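Local coordinates for protein mannuronan C5-epimerase (Pseudomonas syringae pv. tomato, PDB 4NK6) that catalyses the epimerization of beta-D-mannuronate to alpha-L-guluronate in alginate and helps pass the growing polymer through the periplasm, protected from the lyase AlgL, at residues Y212-Q218 and W245-Y251; I271-S277 and I296-V302; N351-N357 and N374-N380; N362-R368 and N385-Y391. The contacts are given in a common frame with arbitrary orientation. Numbering follows the deposited sequence.

Contact 1: Y212-Q218 and W245-Y251; sequences YGVSISQ and WYGFYCY
Strands 215-217 and 248-251 run parallel; their axes approach to 4.5 Å at 8°. Ser215 pairs with Tyr249, Ile216 with Cys250 and Ser217 with Tyr251. Four backbone hydrogen bonds alternate: Tyr249 N to Val214 O 3.0 Å, Ile216 N to Tyr249 O 2.9 Å, Tyr251 N to Ile216 O 2.9 Å, Gln218 N to Tyr251 O 3.0 Å. Before them the chains turn corners at Val214 and Gly247. Tyr246 N donates to Tyr212 O at 2.9 Å, and one water bridges Val214 N (3.0 Å) and Tyr246 O (2.6 Å). Gly213 sits at phi 157°, psi -86°, where a CB would strike Tyr246 O. The pair joins neighbouring coils of the right-handed parallel beta-helix. The Tyr212 ring (chi1 m) fills the notch between Tyr246 (m) and Tyr249 (t). It forms an offset stack with Tyr246 (centroids 4.5 Å, planes 20°) and turns its edge to the face of Tyr249 (4.8 Å, 68°). Tyr212 CD1 also meets Trp245 CD1 at 3.9 Å. On this face small Ser215 and Ser217 lie beside the large rings of Tyr249 and Tyr251: Ser215 OG is 3.7 Å from Tyr249 CD2, and Ser217 OG 3.4 Å from Tyr251 CD1. On the other face Ile216 CG1 meets Phe248 CE2 at 3.7 Å, and Ile216 CB lies 3.9 Å from Cys250 CB. The nearest side-chain atoms of Tyr249 and His274, the inferred proton acceptor, are about 4 Å apart.

Contact 2: I271-S277 and I296-V302; sequences IDPHDRS and IIISREV
Segments 271-277 and 296-302 run parallel and in step, from Ile271 beside Ile296 to Ser277 beside Val302. The axes of strands 272-274 and 296-299 approach to 4.9 Å at 7°. Ile297 N donates to Ile271 O (2.9 Å) and Ser299 N to Pro273 O (3.1 Å). Pro273 has no NH for Ile297 O; Asp272 CA packs on that oxygen at 3.3 Å. Asp275 N then donates to Ser299 O (2.9 Å), and Arg276 N to Arg300 O (2.8 Å). Asp275, Arg276, Arg300 and Glu301 all have positive phi. Asp275 OD1 takes two donors: His274 ND1 (2.9 Å) and, in a salt bridge, Arg300 NH1 (3.0 Å). Salt bridges join Arg300 NH2 to Asp407 and Arg276 NH1 to Glu252; Ser299 OG is hydrogen-bonded to Asp323. Ser277 OG donates to His274 O at 2.8 Å. At chi1 -118° the His274 ring meets Ser299 CB in a CH-pi contact (3.8 Å to the centroid). These are adjacent coils of the right-handed beta-helix; the first carries His274, the inferred proton acceptor of the active site.

Contact 3: N351-N357 and N374-N380; sequences NNLLWGN and NIKLYEN
This is a parallel strand pairing between successive coils of the right-handed beta-helix, away from the annotated sites. The axes of strands 353-355 and 375-378 approach to 4.9 Å, at 8°. Leu353 pairs with Lys376, Leu354 with Leu377 and Trp355 with Tyr378. The hydrogen bonds alternate: Lys376 N to Asn352 O 3.1 Å, Leu354 N to Lys376 O 2.8 Å, Tyr378 N to Leu354 O 2.8 Å, and Gly356 N to Tyr378 O 2.8 Å. Gly356 and Glu379 turn the chains with positive phi. Beyond the turn Asn357 and Asn380 are both chi1 m. Asn380 OD1 accepts from Asn357 N (3.0 Å) and Asn357 ND2 (2.9 Å), while Asn380 ND2 donates to Leu354 O (2.9 Å). At the other end Asn374 ND2 donates to Asn351 OD1 at 3.2 Å. Leu354 CD2 meets Leu377 CD2 at 3.6 Å on the inner face. On the other face CE3 of Trp355 (chi1 t) touches CB of Tyr378 (chi1 m) at 3.3 Å; their ring planes meet at 7° but are slid apart, centroids 5.3 Å. Asn357 is also hydrogen-bonded to Asn334 and Val331. Inside, strand 367-370 meets Leu354 and Ile375. Strand 414-418 continues the sheet, and N-terminal Met25, Lys27 and Pro28 cover the outer aromatic face.

Contact 4: N362-R368 and N385-Y391; sequences NRRHGIR and NGLMGVY
Backbone hydrogen bonds follow both chains round matching turns. Gly386 N donates to Asn362 O (2.8 Å), Leu387 N to Arg364 O (2.8 Å) and Gly366 N to Met388 O (2.9 Å). Ile367 N donates to Gly389 O (2.9 Å), and Tyr391 N to Ile367 O (2.8 Å). Ile367 pairs in parallel with Val390, and Arg368 with Tyr391. A CB on Gly366 would clash with Gly389 O, one on Gly386 with Arg363 O. Among side chains, Asn385 OD1 accepts from Asn362 N and Asn362 ND2, each 3.0 Å. Asn362 OD1 accepts from Asn339 ND2. Both Asn362 and Asn385 have chi1 m. Met388 N donates to His365 ND1 at 3.2 Å. Arg368 NE forms a salt bridge with Asp342. CH-pi contacts from Leu387 CD1 (4.1 Å to the centroid) and Tyr391 CB (3.9 Å) cover opposite faces of the His365 ring. Leu387 CD1 also lies over the Arg364 guanidinium, 3.6 Å from Arg364 CZ. Where these turns of adjacent beta-helix coils meet, accepting at ND1 implies that His365 carries no proton there.

Overall arrangement
All four contacts join neighbouring coils of one right-handed beta-helix, in parallel register. Contacts 1 and 2 are buried near the middle of the chain and touch: strands 246-251 and 269-274 are neighbours in one sheet. Contact 1 is aromatic; contact 2 adds a salt bridge and a His-carboxylate hydrogen bond, with the inferred catalytic His274, at one end of an apolar pairing. Contacts 3 and 4 lie farther out, their centres about 23 and 25 Å from the centre of the chain. They alternate along the chain and hold different sides of the same coils, meeting inside where Leu354 packs on Ile367 and Leu377 on Val390. Both pair asparagines at turns, but contact 4 is only partly buried.

Contact 1: Y212-Q218 and W245-Y251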
# COMPACT_ATOMS: atom_id res chain seq x y z
N TYR A 212 7.11 3.59 -6.21
CA TYR A 212 5.73 3.35 -6.62
C TYR A 212 4.73 4.40 -6.15
O TYR A 212 3.66 4.53 -6.72
CB TYR A 212 5.28 1.98 -6.12
CG TYR A 212 6.16 0.84 -6.59
CD1 TYR A 212 6.49 0.69 -7.93
CD2 TYR A 212 6.66 -0.09 -5.68
CE1 TYR A 212 7.29 -0.38 -8.36
CE2 TYR A 212 7.45 -1.15 -6.10
CZ TYR A 212 7.76 -1.29 -7.44
OH TYR A 212 8.55 -2.34 -7.83
N GLY A 213 5.07 5.14 -5.10
CA GLY A 213 4.15 6.14 -4.57
C GLY A 213 4.44 6.47 -3.13
O GLY A 213 5.14 7.43 -2.82
N VAL A 214 3.87 5.68 -2.22
CA VAL A 214 4.27 5.69 -0.82
C VAL A 214 4.69 4.26 -0.56
O VAL A 214 3.88 3.35 -0.61
CB VAL A 214 3.09 6.07 0.10
CG1 VAL A 214 3.46 5.84 1.57
CG2 VAL A 214 2.66 7.52 -0.15
N SER A 215 5.99 4.06 -0.33
CA SER A 215 6.54 2.72 -0.22
C SER A 215 7.26 2.57 1.11
O SER A 215 8.12 3.38 1.44
CB SER A 215 7.55 2.45 -1.35
OG SER A 215 6.92 2.47 -2.61
N ILE A 216 6.91 1.51 1.84
CA ILE A 216 7.52 1.19 3.13
C ILE A 216 8.34 -0.08 2.89
O ILE A 216 7.80 -1.08 2.45
CB ILE A 216 6.44 0.90 4.18
CG1 ILE A 216 5.35 1.98 4.15
CG2 ILE A 216 7.04 0.75 5.57
CD1 ILE A 216 5.86 3.38 4.56
N SER A 217 9.63 -0.07 3.19
CA SER A 217 10.46 -1.18 2.73
C SER A 217 11.67 -1.52 3.58
O SER A 217 12.47 -0.65 3.92
CB SER A 217 10.92 -0.92 1.29
OG SER A 217 11.64 -2.02 0.76
N GLN A 218 11.83 -2.80 3.88
CA GLN A 218 13.10 -3.29 4.39
C GLN A 218 14.17 -3.02 3.32
O GLN A 218 13.86 -2.93 2.13
CB GLN A 218 12.99 -4.79 4.69
CG GLN A 218 14.26 -5.46 5.19
CD GLN A 218 14.84 -4.82 6.45
OE1 GLN A 218 15.52 -3.79 6.38
NE2 GLN A 218 14.58 -5.43 7.60
N TRP A 245 0.69 5.91 -8.58
CA TRP A 245 0.99 4.68 -9.33
C TRP A 245 0.54 3.45 -8.52
O TRP A 245 -0.29 2.66 -8.99
CB TRP A 245 2.48 4.63 -9.72
CG TRP A 245 2.91 3.39 -10.46
CD1 TRP A 245 3.65 2.37 -9.96
CD2 TRP A 245 2.65 3.07 -11.83
NE1 TRP A 245 3.86 1.42 -10.93
CE2 TRP A 245 3.26 1.82 -12.09
CE3 TRP A 245 1.95 3.70 -12.87
CZ2 TRP A 245 3.19 1.19 -13.34
CZ3 TRP A 245 1.89 3.07 -14.11
CH2 TRP A 245 2.50 1.83 -14.33
N TYR A 246 1.08 3.29 -7.31
CA TYR A 246 0.45 2.45 -6.28
C TYR A 246 0.10 3.39 -5.14
O TYR A 246 0.94 4.17 -4.70
CB TYR A 246 1.40 1.39 -5.69
CG TYR A 246 1.97 0.34 -6.64
CD1 TYR A 246 1.64 0.30 -7.99
CD2 TYR A 246 2.86 -0.61 -6.16
CE1 TYR A 246 2.20 -0.68 -8.84
CE2 TYR A 246 3.42 -1.57 -6.98
CZ TYR A 246 3.08 -1.60 -8.32
OH TYR A 246 3.66 -2.58 -9.10
N GLY A 247 -1.13 3.31 -4.64
CA GLY A 247 -1.51 4.13 -3.51
C GLY A 247 -0.66 3.83 -2.28
O GLY A 247 -0.27 4.74 -1.54
N PHE A 248 -0.40 2.55 -2.05
CA PHE A 248 0.44 2.12 -0.93
C PHE A 248 1.19 0.85 -1.31
O PHE A 248 0.62 -0.04 -1.93
CB PHE A 248 -0.40 1.86 0.33
CG PHE A 248 0.39 1.24 1.48
CD1 PHE A 248 0.52 -0.14 1.61
CD2 PHE A 248 1.00 2.05 2.44
CE1 PHE A 248 1.24 -0.71 2.66
CE2 PHE A 248 1.71 1.49 3.50
CZ PHE A 248 1.83 0.10 3.62
N TYR A 249 2.46 0.77 -0.93
CA TYR A 249 3.24 -0.43 -1.17
C TYR A 249 4.09 -0.72 0.05
O TYR A 249 4.57 0.21 0.71
CB TYR A 249 4.16 -0.24 -2.39
CG TYR A 249 5.20 -1.33 -2.58
CD1 TYR A 249 4.90 -2.49 -3.28
CD2 TYR A 249 6.48 -1.19 -2.06
CE1 TYR A 249 5.85 -3.50 -3.46
CE2 TYR A 249 7.44 -2.19 -2.23
CZ TYR A 249 7.11 -3.34 -2.93
OH TYR A 249 8.05 -4.33 -3.10
N CYS A 250 4.29 -1.99 0.36
CA CYS A 250 5.31 -2.34 1.34
C CYS A 250 6.03 -3.66 1.05
O CYS A 250 5.54 -4.48 0.27
CB CYS A 250 4.76 -2.30 2.78
SG CYS A 250 3.54 -3.57 3.18
N TYR A 251 7.19 -3.82 1.67
CA TYR A 251 8.06 -4.97 1.45
C TYR A 251 8.69 -5.32 2.79
O TYR A 251 9.31 -4.45 3.42
CB TYR A 251 9.15 -4.60 0.44
CG TYR A 251 10.32 -5.57 0.33
CD1 TYR A 251 11.45 -5.43 1.13
CD2 TYR A 251 10.30 -6.60 -0.61
CE1 TYR A 251 12.52 -6.31 1.03
CE2 TYR A 251 11.37 -7.49 -0.72
CZ TYR A 251 12.48 -7.34 0.10
OH TYR A 251 13.54 -8.21 -0.00
O HOH W 1 2.95 3.15 -3.47

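Contact 2: I271-S277 and I296-V302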
# COMPACT_ATOMS: atom_id res chain seq x y z
N ILE A 271 -4.09 -0.34 -2.60
CA ILE A 271 -3.26 -0.74 -1.47
C ILE A 271 -2.60 -2.08 -1.81
O ILE A 271 -3.30 -3.06 -2.05
CB ILE A 271 -4.12 -0.91 -0.19
CG1 ILE A 271 -4.99 0.34 0.06
CG2 ILE A 271 -3.25 -1.17 1.03
CD1 ILE A 271 -5.84 0.26 1.34
N ASP A 272 -1.27 -2.12 -1.83
CA ASP A 272 -0.54 -3.28 -2.37
C ASP A 272 0.60 -3.76 -1.46
O ASP A 272 1.78 -3.66 -1.83
CB ASP A 272 -0.01 -2.91 -3.78
CG ASP A 272 0.88 -4.00 -4.41
OD1 ASP A 272 0.56 -5.20 -4.30
OD2 ASP A 272 1.91 -3.63 -5.00
N PRO A 273 0.26 -4.28 -0.27
CA PRO A 273 1.31 -4.83 0.61
C PRO A 273 1.96 -6.07 -0.02
O PRO A 273 1.27 -6.84 -0.66
CB PRO A 273 0.54 -5.25 1.86
CG PRO A 273 -0.72 -4.42 1.84
CD PRO A 273 -1.06 -4.35 0.38
N HIS A 274 3.26 -6.27 0.20
CA HIS A 274 3.99 -7.29 -0.55
C HIS A 274 5.05 -7.99 0.28
O HIS A 274 5.49 -7.48 1.32
CB HIS A 274 4.71 -6.63 -1.75
CG HIS A 274 4.27 -7.13 -3.09
ND1 HIS A 274 4.88 -8.19 -3.73
CD2 HIS A 274 3.28 -6.71 -3.92
CE1 HIS A 274 4.29 -8.40 -4.89
NE2 HIS A 274 3.32 -7.52 -5.03
N ASP A 275 5.47 -9.15 -0.21
CA ASP A 275 6.75 -9.75 0.14
C ASP A 275 7.04 -9.92 1.63
O ASP A 275 7.86 -9.20 2.20
CB ASP A 275 7.90 -8.97 -0.51
CG ASP A 275 7.97 -9.18 -2.02
OD1 ASP A 275 7.04 -9.77 -2.62
OD2 ASP A 275 8.96 -8.75 -2.63
N ARG A 276 6.36 -10.88 2.25
CA ARG A 276 6.64 -11.28 3.62
C ARG A 276 6.39 -10.17 4.64
O ARG A 276 7.01 -10.12 5.68
CB ARG A 276 8.07 -11.85 3.72
CG ARG A 276 8.33 -13.03 2.76
CD ARG A 276 9.83 -13.36 2.59
NE ARG A 276 10.57 -12.25 1.99
CZ ARG A 276 10.53 -11.93 0.69
NH1 ARG A 276 11.24 -10.91 0.23
NH2 ARG A 276 9.80 -12.64 -0.15
N SER A 277 5.48 -9.26 4.32
CA SER A 277 4.99 -8.33 5.32
C SER A 277 3.99 -9.10 6.19
O SER A 277 3.45 -10.12 5.75
CB SER A 277 4.33 -7.11 4.65
OG SER A 277 5.26 -6.39 3.85
N ILE A 296 -7.45 -3.59 -3.49
CA ILE A 296 -6.59 -4.03 -2.41
C ILE A 296 -6.00 -5.39 -2.76
O ILE A 296 -6.73 -6.31 -3.12
CB ILE A 296 -7.38 -4.15 -1.08
CG1 ILE A 296 -8.00 -2.81 -0.68
CG2 ILE A 296 -6.49 -4.70 0.03
CD1 ILE A 296 -8.79 -2.87 0.64
N ILE A 297 -4.68 -5.51 -2.70
CA ILE A 297 -4.05 -6.79 -2.98
C ILE A 297 -2.86 -7.01 -2.04
O ILE A 297 -2.00 -6.15 -1.92
CB ILE A 297 -3.61 -6.95 -4.48
CG1 ILE A 297 -2.75 -8.21 -4.67
CG2 ILE A 297 -2.83 -5.71 -4.97
CD1 ILE A 297 -2.39 -8.57 -6.15
N ILE A 298 -2.83 -8.14 -1.36
CA ILE A 298 -1.62 -8.53 -0.64
C ILE A 298 -1.00 -9.70 -1.40
O ILE A 298 -1.71 -10.61 -1.84
CB ILE A 298 -1.90 -8.88 0.83
CG1 ILE A 298 -2.74 -10.15 0.96
CG2 ILE A 298 -2.60 -7.70 1.53
CD1 ILE A 298 -3.08 -10.50 2.41
N SER A 299 0.32 -9.65 -1.60
CA SER A 299 0.96 -10.61 -2.48
C SER A 299 2.32 -11.06 -1.98
O SER A 299 3.15 -10.24 -1.57
CB SER A 299 1.08 -10.03 -3.89
OG SER A 299 1.75 -10.94 -4.75
N ARG A 300 2.53 -12.37 -2.04
CA ARG A 300 3.79 -13.03 -1.71
C ARG A 300 4.07 -13.10 -0.22
O ARG A 300 4.86 -12.32 0.33
CB ARG A 300 5.00 -12.47 -2.49
CG ARG A 300 6.23 -13.38 -2.35
CD ARG A 300 7.40 -12.99 -3.25
NE ARG A 300 7.13 -13.27 -4.66
CZ ARG A 300 6.98 -12.34 -5.60
NH1 ARG A 300 7.09 -11.05 -5.28
NH2 ARG A 300 6.74 -12.70 -6.86
N GLU A 301 3.43 -14.08 0.41
CA GLU A 301 3.55 -14.33 1.84
C GLU A 301 3.27 -13.12 2.70
O GLU A 301 3.98 -12.84 3.66
CB GLU A 301 4.92 -14.92 2.18
CG GLU A 301 5.27 -16.13 1.33
CD GLU A 301 6.43 -16.89 1.90
OE1 GLU A 301 7.58 -16.62 1.49
OE2 GLU A 301 6.19 -17.74 2.78
N VAL A 302 2.22 -12.37 2.36
CA VAL A 302 1.72 -11.42 3.32
C VAL A 302 0.82 -12.22 4.25
O VAL A 302 -0.23 -12.72 3.84
CB VAL A 302 0.99 -10.26 2.65
CG1 VAL A 302 0.53 -9.26 3.71
CG2 VAL A 302 1.93 -9.57 1.67

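Contact 3: N351-N357 and N374-N380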
# COMPACT_ATOMS: atom_id res chain seq x y z
N ASN A 351 -5.45 -21.32 3.71
CA ASN A 351 -5.52 -21.10 5.15
C ASN A 351 -5.87 -19.66 5.53
O ASN A 351 -5.22 -19.05 6.39
CB ASN A 351 -4.23 -21.55 5.82
CG ASN A 351 -3.98 -23.05 5.62
OD1 ASN A 351 -4.58 -23.88 6.29
ND2 ASN A 351 -3.10 -23.38 4.68
N ASN A 352 -6.89 -19.14 4.87
CA ASN A 352 -7.39 -17.81 5.13
C ASN A 352 -8.85 -17.88 5.54
O ASN A 352 -9.58 -18.80 5.13
CB ASN A 352 -7.23 -16.92 3.88
CG ASN A 352 -5.78 -16.57 3.60
OD1 ASN A 352 -5.13 -15.92 4.40
ND2 ASN A 352 -5.27 -17.00 2.45
N LEU A 353 -9.28 -16.91 6.34
CA LEU A 353 -10.67 -16.81 6.76
C LEU A 353 -11.34 -15.60 6.11
O LEU A 353 -10.84 -14.48 6.21
CB LEU A 353 -10.75 -16.70 8.30
CG LEU A 353 -12.13 -16.39 8.91
CD1 LEU A 353 -13.14 -17.50 8.61
CD2 LEU A 353 -12.04 -16.13 10.42
N LEU A 354 -12.46 -15.84 5.44
CA LEU A 354 -13.32 -14.77 4.93
C LEU A 354 -14.61 -14.80 5.74
O LEU A 354 -15.38 -15.75 5.66
CB LEU A 354 -13.61 -14.97 3.43
CG LEU A 354 -12.58 -14.45 2.42
CD1 LEU A 354 -11.17 -14.99 2.68
CD2 LEU A 354 -13.01 -14.77 0.99
N TRP A 355 -14.83 -13.75 6.54
CA TRP A 355 -15.98 -13.70 7.45
C TRP A 355 -16.87 -12.48 7.24
O TRP A 355 -16.42 -11.35 7.42
CB TRP A 355 -15.51 -13.68 8.91
CG TRP A 355 -16.66 -13.83 9.88
CD1 TRP A 355 -17.64 -12.91 10.14
CD2 TRP A 355 -16.94 -14.96 10.71
NE1 TRP A 355 -18.52 -13.41 11.08
CE2 TRP A 355 -18.11 -14.66 11.44
CE3 TRP A 355 -16.32 -16.20 10.91
CZ2 TRP A 355 -18.67 -15.56 12.36
CZ3 TRP A 355 -16.88 -17.09 11.81
CH2 TRP A 355 -18.04 -16.77 12.52
N GLY A 356 -18.13 -12.73 6.89
CA GLY A 356 -19.14 -11.68 6.92
C GLY A 356 -18.95 -10.55 5.93
O GLY A 356 -19.39 -9.42 6.17
N ASN A 357 -18.30 -10.84 4.80
CA ASN A 357 -18.15 -9.85 3.75
C ASN A 357 -19.41 -9.75 2.93
O ASN A 357 -20.09 -10.75 2.72
CB ASN A 357 -16.99 -10.22 2.83
CG ASN A 357 -15.68 -10.29 3.55
OD1 ASN A 357 -15.09 -9.26 3.86
ND2 ASN A 357 -15.22 -11.50 3.84
N ASN A 374 -8.06 -25.13 2.38
CA ASN A 374 -8.43 -24.74 3.74
C ASN A 374 -8.92 -23.30 3.82
O ASN A 374 -8.58 -22.57 4.75
CB ASN A 374 -7.28 -24.97 4.72
CG ASN A 374 -6.85 -26.41 4.79
OD1 ASN A 374 -7.68 -27.32 4.74
ND2 ASN A 374 -5.55 -26.64 4.88
N ILE A 375 -9.70 -22.91 2.82
CA ILE A 375 -10.33 -21.61 2.82
C ILE A 375 -11.64 -21.71 3.60
O ILE A 375 -12.45 -22.59 3.36
CB ILE A 375 -10.61 -21.14 1.38
CG1 ILE A 375 -9.28 -20.98 0.63
CG2 ILE A 375 -11.39 -19.83 1.37
CD1 ILE A 375 -8.26 -20.10 1.36
N LYS A 376 -11.82 -20.81 4.56
CA LYS A 376 -13.05 -20.78 5.34
C LYS A 376 -13.91 -19.60 4.93
O LYS A 376 -13.48 -18.45 5.00
CB LYS A 376 -12.75 -20.78 6.84
CG LYS A 376 -12.00 -22.03 7.28
CD LYS A 376 -11.66 -22.02 8.77
CE LYS A 376 -10.95 -23.32 9.17
NZ LYS A 376 -10.52 -23.31 10.60
N LEU A 377 -15.13 -19.88 4.48
CA LEU A 377 -16.05 -18.84 4.05
C LEU A 377 -17.22 -18.83 5.01
O LEU A 377 -18.15 -19.63 4.89
CB LEU A 377 -16.53 -19.09 2.62
CG LEU A 377 -15.46 -19.17 1.51
CD1 LEU A 377 -16.09 -19.32 0.14
CD2 LEU A 377 -14.54 -17.96 1.52
N TYR A 378 -17.17 -17.93 5.99
CA TYR A 378 -18.20 -17.89 7.03
C TYR A 378 -19.06 -16.63 6.93
O TYR A 378 -18.54 -15.51 6.87
CB TYR A 378 -17.57 -17.98 8.42
CG TYR A 378 -17.23 -19.38 8.89
CD1 TYR A 378 -16.20 -20.11 8.30
CD2 TYR A 378 -17.93 -19.97 9.95
CE1 TYR A 378 -15.88 -21.40 8.74
CE2 TYR A 378 -17.61 -21.25 10.39
CZ TYR A 378 -16.59 -21.96 9.78
OH TYR A 378 -16.27 -23.23 10.21
N GLU A 379 -20.37 -16.83 6.89
CA GLU A 379 -21.35 -15.75 6.94
C GLU A 379 -21.22 -14.72 5.81
O GLU A 379 -21.73 -13.61 5.94
CB GLU A 379 -21.31 -15.03 8.30
CG GLU A 379 -21.56 -15.94 9.51
CD GLU A 379 -22.92 -16.63 9.47
OE1 GLU A 379 -23.87 -16.04 8.92
OE2 GLU A 379 -23.03 -17.76 9.98
N ASN A 380 -20.54 -15.08 4.72
CA ASN A 380 -20.45 -14.16 3.59
C ASN A 380 -21.75 -14.04 2.82
O ASN A 380 -22.51 -15.00 2.68
CB ASN A 380 -19.32 -14.56 2.64
CG ASN A 380 -17.96 -14.49 3.29
OD1 ASN A 380 -17.41 -13.40 3.48
ND2 ASN A 380 -17.42 -15.64 3.65

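Contact 4: N362-R368 and N385-Y391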
# COMPACT_ATOMS: atom_id res chain seq x y z
N ASN A 362 -20.43 -7.30 -8.33
CA ASN A 362 -19.19 -7.30 -9.10
C ASN A 362 -19.44 -7.94 -10.46
O ASN A 362 -20.31 -8.81 -10.58
CB ASN A 362 -18.06 -8.00 -8.33
CG ASN A 362 -17.81 -7.37 -6.97
OD1 ASN A 362 -17.12 -6.35 -6.86
ND2 ASN A 362 -18.36 -7.97 -5.92
N ARG A 363 -18.73 -7.51 -11.50
CA ARG A 363 -19.10 -7.92 -12.86
C ARG A 363 -18.88 -9.41 -13.11
O ARG A 363 -19.58 -10.02 -13.91
CB ARG A 363 -18.37 -7.08 -13.93
CG ARG A 363 -18.87 -5.64 -14.02
CD ARG A 363 -18.13 -4.84 -15.08
NE ARG A 363 -18.46 -3.42 -14.97
CZ ARG A 363 -18.07 -2.49 -15.84
NH1 ARG A 363 -17.34 -2.83 -16.90
NH2 ARG A 363 -18.42 -1.22 -15.66
N ARG A 364 -17.89 -9.98 -12.43
CA ARG A 364 -17.61 -11.41 -12.59
C ARG A 364 -18.06 -12.19 -11.35
O ARG A 364 -19.23 -12.12 -10.99
CB ARG A 364 -16.15 -11.65 -12.99
CG ARG A 364 -15.85 -11.08 -14.40
CD ARG A 364 -14.48 -11.47 -14.96
NE ARG A 364 -14.32 -12.92 -15.10
CZ ARG A 364 -14.73 -13.62 -16.15
NH1 ARG A 364 -14.55 -14.93 -16.19
NH2 ARG A 364 -15.33 -13.02 -17.17
N HIS A 365 -17.16 -12.92 -10.70
CA HIS A 365 -17.57 -13.73 -9.54
C HIS A 365 -17.53 -12.96 -8.23
O HIS A 365 -16.68 -12.09 -8.05
CB HIS A 365 -16.68 -14.98 -9.40
CG HIS A 365 -16.55 -15.77 -10.66
ND1 HIS A 365 -17.53 -16.64 -11.10
CD2 HIS A 365 -15.56 -15.83 -11.58
CE1 HIS A 365 -17.15 -17.19 -12.24
NE2 HIS A 365 -15.95 -16.72 -12.55
N GLY A 366 -18.42 -13.29 -7.29
CA GLY A 366 -18.37 -12.69 -5.97
C GLY A 366 -17.07 -13.02 -5.25
O GLY A 366 -16.26 -12.15 -4.95
N ILE A 367 -16.86 -14.31 -4.97
CA ILE A 367 -15.63 -14.78 -4.35
C ILE A 367 -15.03 -15.90 -5.21
O ILE A 367 -15.66 -16.94 -5.44
CB ILE A 367 -15.89 -15.33 -2.93
CG1 ILE A 367 -16.42 -14.22 -2.02
CG2 ILE A 367 -14.61 -15.94 -2.34
CD1 ILE A 367 -16.98 -14.73 -0.66
N ARG A 368 -13.82 -15.68 -5.72
CA ARG A 368 -13.15 -16.70 -6.52
C ARG A 368 -11.92 -17.24 -5.79
O ARG A 368 -11.12 -16.49 -5.25
CB ARG A 368 -12.78 -16.17 -7.91
CG ARG A 368 -12.05 -17.22 -8.76
CD ARG A 368 -12.12 -16.91 -10.26
NE ARG A 368 -11.35 -15.72 -10.65
CZ ARG A 368 -10.12 -15.75 -11.14
NH1 ARG A 368 -9.52 -14.62 -11.49
NH2 ARG A 368 -9.48 -16.91 -11.28
N ASN A 385 -23.86 -10.71 -8.27
CA ASN A 385 -22.64 -10.69 -9.06
C ASN A 385 -22.94 -11.20 -10.44
O ASN A 385 -23.87 -11.98 -10.63
CB ASN A 385 -21.54 -11.51 -8.38
CG ASN A 385 -21.15 -10.94 -7.02
OD1 ASN A 385 -20.45 -9.93 -6.95
ND2 ASN A 385 -21.64 -11.56 -5.95
N GLY A 386 -22.16 -10.76 -11.42
CA GLY A 386 -22.43 -11.09 -12.81
C GLY A 386 -22.31 -12.57 -13.10
O GLY A 386 -23.03 -13.12 -13.94
N LEU A 387 -21.40 -13.25 -12.41
CA LEU A 387 -21.21 -14.68 -12.68
C LEU A 387 -21.61 -15.53 -11.47
O LEU A 387 -22.79 -15.53 -11.09
CB LEU A 387 -19.78 -14.97 -13.18
CG LEU A 387 -19.46 -14.29 -14.52
CD1 LEU A 387 -17.98 -14.40 -14.87
CD2 LEU A 387 -20.34 -14.83 -15.68
N MET A 388 -20.67 -16.25 -10.87
CA MET A 388 -21.00 -17.09 -9.72
C MET A 388 -20.92 -16.29 -8.43
O MET A 388 -20.18 -15.31 -8.34
CB MET A 388 -20.07 -18.30 -9.61
CG MET A 388 -20.15 -19.27 -10.77
SD MET A 388 -21.73 -20.13 -10.86
CE MET A 388 -21.44 -21.15 -12.31
N GLY A 389 -21.68 -16.70 -7.42
CA GLY A 389 -21.52 -16.14 -6.09
C GLY A 389 -20.16 -16.56 -5.55
O GLY A 389 -19.37 -15.73 -5.12
N VAL A 390 -19.90 -17.86 -5.56
CA VAL A 390 -18.61 -18.41 -5.16
C VAL A 390 -18.09 -19.37 -6.24
O VAL A 390 -18.84 -20.23 -6.72
CB VAL A 390 -18.71 -19.14 -3.80
CG1 VAL A 390 -17.43 -19.92 -3.49
CG2 VAL A 390 -19.01 -18.13 -2.68
N TYR A 391 -16.83 -19.21 -6.65
CA TYR A 391 -16.25 -20.06 -7.70
C TYR A 391 -14.90 -20.60 -7.26
O TYR A 391 -13.98 -19.84 -6.98
CB TYR A 391 -16.10 -19.26 -9.00
CG TYR A 391 -15.42 -20.01 -10.15
CD1 TYR A 391 -15.69 -21.35 -10.40
CD2 TYR A 391 -14.52 -19.36 -10.98
CE1 TYR A 391 -15.07 -22.02 -11.45
CE2 TYR A 391 -13.90 -20.01 -12.03
CZ TYR A 391 -14.18 -21.34 -12.26
OH TYR A 391 -13.56 -21.98 -13.31